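Local coordinates for protein ATP phosphoribosyltransferase regulatory subunit (Thermotoga maritima, PDB 1USY) that is probably required, together with the catalytic HisG subunit, for the first step of histidine biosynthesis and may let histidine feedback-regulate that reaction, at residues F24-E30 with T57-H61; D68-K72 with E96-N101. All coordinates share one frame. Residues are numbered along the deposited sequence.

Overall arrangement
Followed from the N terminus, the chain closes two loops in series, a simple case of local closures building one domain. Contact 1 comes first: residues 24-30, which lead from strand 22-23 of the large mixed sheet into the small antiparallel sheet, meet helix 54-63, closing a loop that holds the rest of that small sheet. The chain then leaves the helix, enters strand 71-83 and returns along strand 86-98, so that contact 2 closes the open end of a long beta hairpin. The two closures neither nest nor cross, yet they touch, Val58 CG1 lying 3.9 Å from Ile71 CG2. Helix 54-63 thus joins the hairpin to the 24-30 segment within the class-II synthetase-like fold.

Contact 1: residues F24-E30 with T57-H61; sequences FFVPALE and TVLNH
Phe24 lays one face of its ring over Val58: Val58 CG2 stands 3.8 Å from the ring centroid in a CH-pi contact and 3.4 Å from Phe24 CE2. The ring is carried toward the helix by a t rotamer (chi1 175°, chi2 87°). Its edge is turned to the face of His61 in an offset edge-to-face pair, with centroids 5.6 Å apart and planes at 73°. Residues 24-26 run in an extended conformation; Ala28 has helical angles (-57/-42), and Leu29 and Glu30 return to beta conformation. Residues 57-61 are one helical turn, closed by a weak bond from His61 N to Thr57 O (3.3 Å). CA atoms come nearest at Phe24-Val58 (8.0 Å) and Val26-Thr57 (9.0 Å), a spacing filled by side chains. Val26 (m) reaches Thr57 CG2 with its CG2 at 4.0 Å, while Val26 CG1 lies 3.5 Å from His61 CE1. At the far end Glu30, with chi1 -89° and chi2 170°, stretches back so that its OE2 accepts a hydrogen bond from His61 NE2 at 2.6 Å, near the plane of the imidazole. The principle is general: a histidine-carboxylate bond fixes the orientation of a ring that Phe24 and Val26 pack against. A weak hydrogen bond links His61 ND1 with Asp2 of the second HisZ subunit, placing the contact at a subunit interface. Within the chain, Phe24 and Val58 both rest on Val73 of strand 71-83, while Glu30 pairs through its backbone with Ser49 in the adjoining strand 47-50.

Contact 2: residues D68-K72 with E96-N101; sequences DSQIK and EKVPRN
Entering from a loop, Asp68 forms a salt bridge with Arg62 of the preceding helix, and Ser69 turns its side chain away from 96-101. Gln70 approaches the other segment with its CA 3.6 Å from Val98 O, a CA-H...O contact, and its OE1 3.7 Å from Pro99 CD. Ile71 opens the strand as an antiparallel hydrogen-bonded pair with Val98 (CA-CA 5.2 Å): Ile71 N donates to Val98 O at 2.8 Å, and Val98 N to Ile71 O at 2.9 Å. Lys72 follows in a non-hydrogen-bonded pair with Lys97 (CA-CA 4.5 Å), their aliphatic stems meeting at Lys72 CG-Lys97 CD, 3.7 Å. Beyond Val98 a cis peptide leads into Pro99 as the strand ends. Such alternation marks antiparallel pairing; because strands 71-83 and 86-98 follow directly in the chain, they form a beta hairpin, here at its open end. Ile71 and Val98 share the face covered by helix 54-63, whereas Lys72 and Lys97 lie on the opposite face, where a salt bridge from Lys72 to Glu108 ties the strand to helix 103-120.

Contact 1: residues F24-E30 with T57-H61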
# COMPACT_ATOMS: atom_id res chain seq x y z
N PHE B 24 -12.69 21.08 19.10
CA PHE B 24 -11.65 20.86 18.11
C PHE B 24 -11.91 19.50 17.49
O PHE B 24 -11.62 18.49 18.11
CB PHE B 24 -10.27 20.91 18.78
CG PHE B 24 -9.14 20.58 17.87
CD1 PHE B 24 -8.56 21.56 17.10
CD2 PHE B 24 -8.66 19.28 17.77
CE1 PHE B 24 -7.49 21.25 16.23
CE2 PHE B 24 -7.61 18.96 16.92
CZ PHE B 24 -7.02 19.95 16.15
N PHE B 25 -12.51 19.48 16.30
CA PHE B 25 -12.83 18.23 15.58
C PHE B 25 -12.17 18.20 14.23
O PHE B 25 -12.42 19.07 13.41
CB PHE B 25 -14.34 18.09 15.38
CG PHE B 25 -15.08 17.68 16.61
CD1 PHE B 25 -15.32 18.59 17.62
CD2 PHE B 25 -15.53 16.37 16.75
CE1 PHE B 25 -16.01 18.22 18.79
CE2 PHE B 25 -16.21 15.99 17.90
CZ PHE B 25 -16.46 16.95 18.93
N VAL B 26 -11.35 17.17 14.01
CA VAL B 26 -10.60 16.98 12.78
C VAL B 26 -10.63 15.53 12.28
O VAL B 26 -10.86 14.61 13.04
CB VAL B 26 -9.11 17.40 12.91
CG1 VAL B 26 -9.00 18.84 13.25
CG2 VAL B 26 -8.38 16.55 13.94
N PRO B 27 -10.41 15.34 10.97
CA PRO B 27 -10.29 14.01 10.39
C PRO B 27 -9.25 13.16 11.04
O PRO B 27 -8.19 13.66 11.34
CB PRO B 27 -9.83 14.32 8.96
CG PRO B 27 -10.46 15.60 8.66
CD PRO B 27 -10.37 16.40 9.95
N ALA B 28 -9.56 11.88 11.22
CA ALA B 28 -8.60 10.88 11.71
C ALA B 28 -7.33 10.76 10.82
O ALA B 28 -6.22 10.62 11.33
CB ALA B 28 -9.31 9.53 11.81
N LEU B 29 -7.52 10.79 9.51
CA LEU B 29 -6.41 10.70 8.58
C LEU B 29 -5.92 12.11 8.22
O LEU B 29 -6.72 13.02 8.08
CB LEU B 29 -6.84 9.95 7.31
CG LEU B 29 -6.68 8.44 7.40
CD1 LEU B 29 -7.02 7.77 6.09
CD2 LEU B 29 -5.27 8.06 7.81
N GLU B 30 -4.60 12.26 8.10
CA GLU B 30 -3.99 13.52 7.68
C GLU B 30 -2.81 13.24 6.73
O GLU B 30 -1.90 12.49 7.08
CB GLU B 30 -3.53 14.32 8.90
CG GLU B 30 -4.61 15.24 9.47
CD GLU B 30 -4.25 15.85 10.82
OE1 GLU B 30 -3.06 15.86 11.18
OE2 GLU B 30 -5.18 16.31 11.52
N THR B 57 -1.50 16.22 17.45
CA THR B 57 -2.44 16.73 16.45
C THR B 57 -2.84 18.19 16.65
O THR B 57 -2.85 18.96 15.72
CB THR B 57 -3.69 15.85 16.45
OG1 THR B 57 -3.39 14.63 15.77
CG2 THR B 57 -4.80 16.49 15.61
N VAL B 58 -3.21 18.56 17.86
CA VAL B 58 -3.68 19.92 18.09
C VAL B 58 -2.49 20.82 17.80
O VAL B 58 -2.65 21.91 17.24
CB VAL B 58 -4.24 20.08 19.51
CG1 VAL B 58 -4.43 21.53 19.88
CG2 VAL B 58 -5.57 19.30 19.65
N LEU B 59 -1.30 20.34 18.11
CA LEU B 59 -0.08 21.13 17.94
C LEU B 59 0.36 21.38 16.51
O LEU B 59 0.90 22.45 16.24
CB LEU B 59 1.08 20.55 18.74
CG LEU B 59 1.31 21.35 20.01
CD1 LEU B 59 1.83 20.45 21.09
CD2 LEU B 59 2.30 22.46 19.72
N ASN B 60 0.16 20.42 15.60
CA ASN B 60 0.38 20.66 14.18
C ASN B 60 -0.57 21.71 13.64
O ASN B 60 -0.14 22.63 12.95
CB ASN B 60 0.26 19.38 13.36
CG ASN B 60 1.52 18.53 13.39
OD1 ASN B 60 2.65 19.04 13.40
ND2 ASN B 60 1.33 17.21 13.41
N HIS B 61 -1.85 21.59 13.97
CA HIS B 61 -2.88 22.51 13.48
C HIS B 61 -2.77 23.95 13.96
O HIS B 61 -3.32 24.85 13.34
CB HIS B 61 -4.26 21.97 13.82
CG HIS B 61 -4.62 20.77 13.01
ND1 HIS B 61 -5.84 20.63 12.39
CD2 HIS B 61 -3.92 19.65 12.70
CE1 HIS B 61 -5.88 19.47 11.75
NE2 HIS B 61 -4.72 18.86 11.93

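Contact 2: residues D68-K72 with E96-N101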
# COMPACT_ATOMS: atom_id res chain seq x y z
N ASP B 68 0.57 33.04 15.13
CA ASP B 68 0.83 32.38 16.42
C ASP B 68 -0.23 32.60 17.53
O ASP B 68 -0.35 33.68 18.11
CB ASP B 68 2.25 32.65 16.93
CG ASP B 68 2.83 31.47 17.69
OD1 ASP B 68 2.21 31.03 18.69
OD2 ASP B 68 3.89 30.91 17.35
N SER B 69 -0.96 31.53 17.86
CA SER B 69 -2.25 31.67 18.54
C SER B 69 -2.42 30.90 19.86
O SER B 69 -2.04 29.74 19.98
CB SER B 69 -3.40 31.34 17.58
OG SER B 69 -3.24 30.06 16.97
N GLN B 70 -3.03 31.57 20.82
CA GLN B 70 -3.44 30.94 22.06
C GLN B 70 -4.57 29.94 21.78
O GLN B 70 -5.67 30.31 21.42
CB GLN B 70 -3.89 32.00 23.08
CG GLN B 70 -3.19 33.36 22.95
CD GLN B 70 -1.95 33.48 23.84
OE1 GLN B 70 -2.07 33.53 25.06
NE2 GLN B 70 -0.77 33.52 23.23
N ILE B 71 -4.25 28.66 21.90
CA ILE B 71 -5.18 27.56 21.70
C ILE B 71 -5.72 27.05 23.04
O ILE B 71 -4.93 26.70 23.92
CB ILE B 71 -4.45 26.43 20.94
CG1 ILE B 71 -4.84 26.49 19.47
CG2 ILE B 71 -4.74 25.04 21.52
CD1 ILE B 71 -3.88 27.28 18.64
N LYS B 72 -7.04 27.03 23.19
CA LYS B 72 -7.72 26.46 24.36
C LYS B 72 -8.83 25.56 23.89
O LYS B 72 -9.98 26.01 23.79
CB LYS B 72 -8.34 27.55 25.23
CG LYS B 72 -8.20 27.28 26.71
CD LYS B 72 -8.97 28.25 27.58
CE LYS B 72 -8.62 27.99 29.04
NZ LYS B 72 -9.40 28.81 30.01
N GLU B 96 -6.65 20.83 25.97
CA GLU B 96 -5.35 21.27 25.54
C GLU B 96 -5.33 22.80 25.68
O GLU B 96 -6.14 23.49 25.05
CB GLU B 96 -5.18 20.82 24.10
CG GLU B 96 -3.82 20.28 23.75
CD GLU B 96 -3.38 19.12 24.61
OE1 GLU B 96 -2.45 19.35 25.41
OE2 GLU B 96 -3.91 17.99 24.48
N LYS B 97 -4.45 23.33 26.55
CA LYS B 97 -4.20 24.78 26.63
C LYS B 97 -2.73 25.13 26.31
O LYS B 97 -1.81 24.74 27.03
CB LYS B 97 -4.60 25.35 27.98
CG LYS B 97 -3.97 26.68 28.30
CD LYS B 97 -4.93 27.86 28.31
CE LYS B 97 -4.11 29.15 28.61
NZ LYS B 97 -4.87 30.41 28.71
N VAL B 98 -2.51 25.82 25.20
CA VAL B 98 -1.17 26.25 24.82
C VAL B 98 -1.31 27.70 24.43
O VAL B 98 -2.00 28.00 23.44
CB VAL B 98 -0.63 25.51 23.57
CG1 VAL B 98 0.80 25.93 23.27
CG2 VAL B 98 -0.75 24.00 23.73
N PRO B 99 -0.64 28.61 25.14
CA PRO B 99 0.37 28.32 26.16
C PRO B 99 -0.15 28.30 27.59
O PRO B 99 -1.11 29.01 27.94
CB PRO B 99 1.37 29.48 26.00
CG PRO B 99 0.73 30.42 24.98
CD PRO B 99 -0.73 30.06 24.90
N ARG B 100 0.51 27.48 28.40
CA ARG B 100 0.33 27.45 29.84
C ARG B 100 1.03 28.67 30.38
O ARG B 100 2.24 28.82 30.23
CB ARG B 100 0.95 26.18 30.42
CG ARG B 100 1.13 26.19 31.94
CD ARG B 100 1.77 24.94 32.49
NE ARG B 100 3.23 25.05 32.62
CZ ARG B 100 4.11 24.51 31.77
NH1 ARG B 100 3.69 23.81 30.72
NH2 ARG B 100 5.41 24.66 31.97
N ASN B 101 0.26 29.56 30.99
CA ASN B 101 0.84 30.80 31.50
C ASN B 101 1.20 30.68 32.99
O ASN B 101 2.09 31.38 33.49
CB ASN B 101 -0.09 32.01 31.21
CG ASN B 101 -0.20 32.32 29.72
OD1 ASN B 101 -1.30 32.33 29.16
ND2 ASN B 101 0.94 32.59 29.06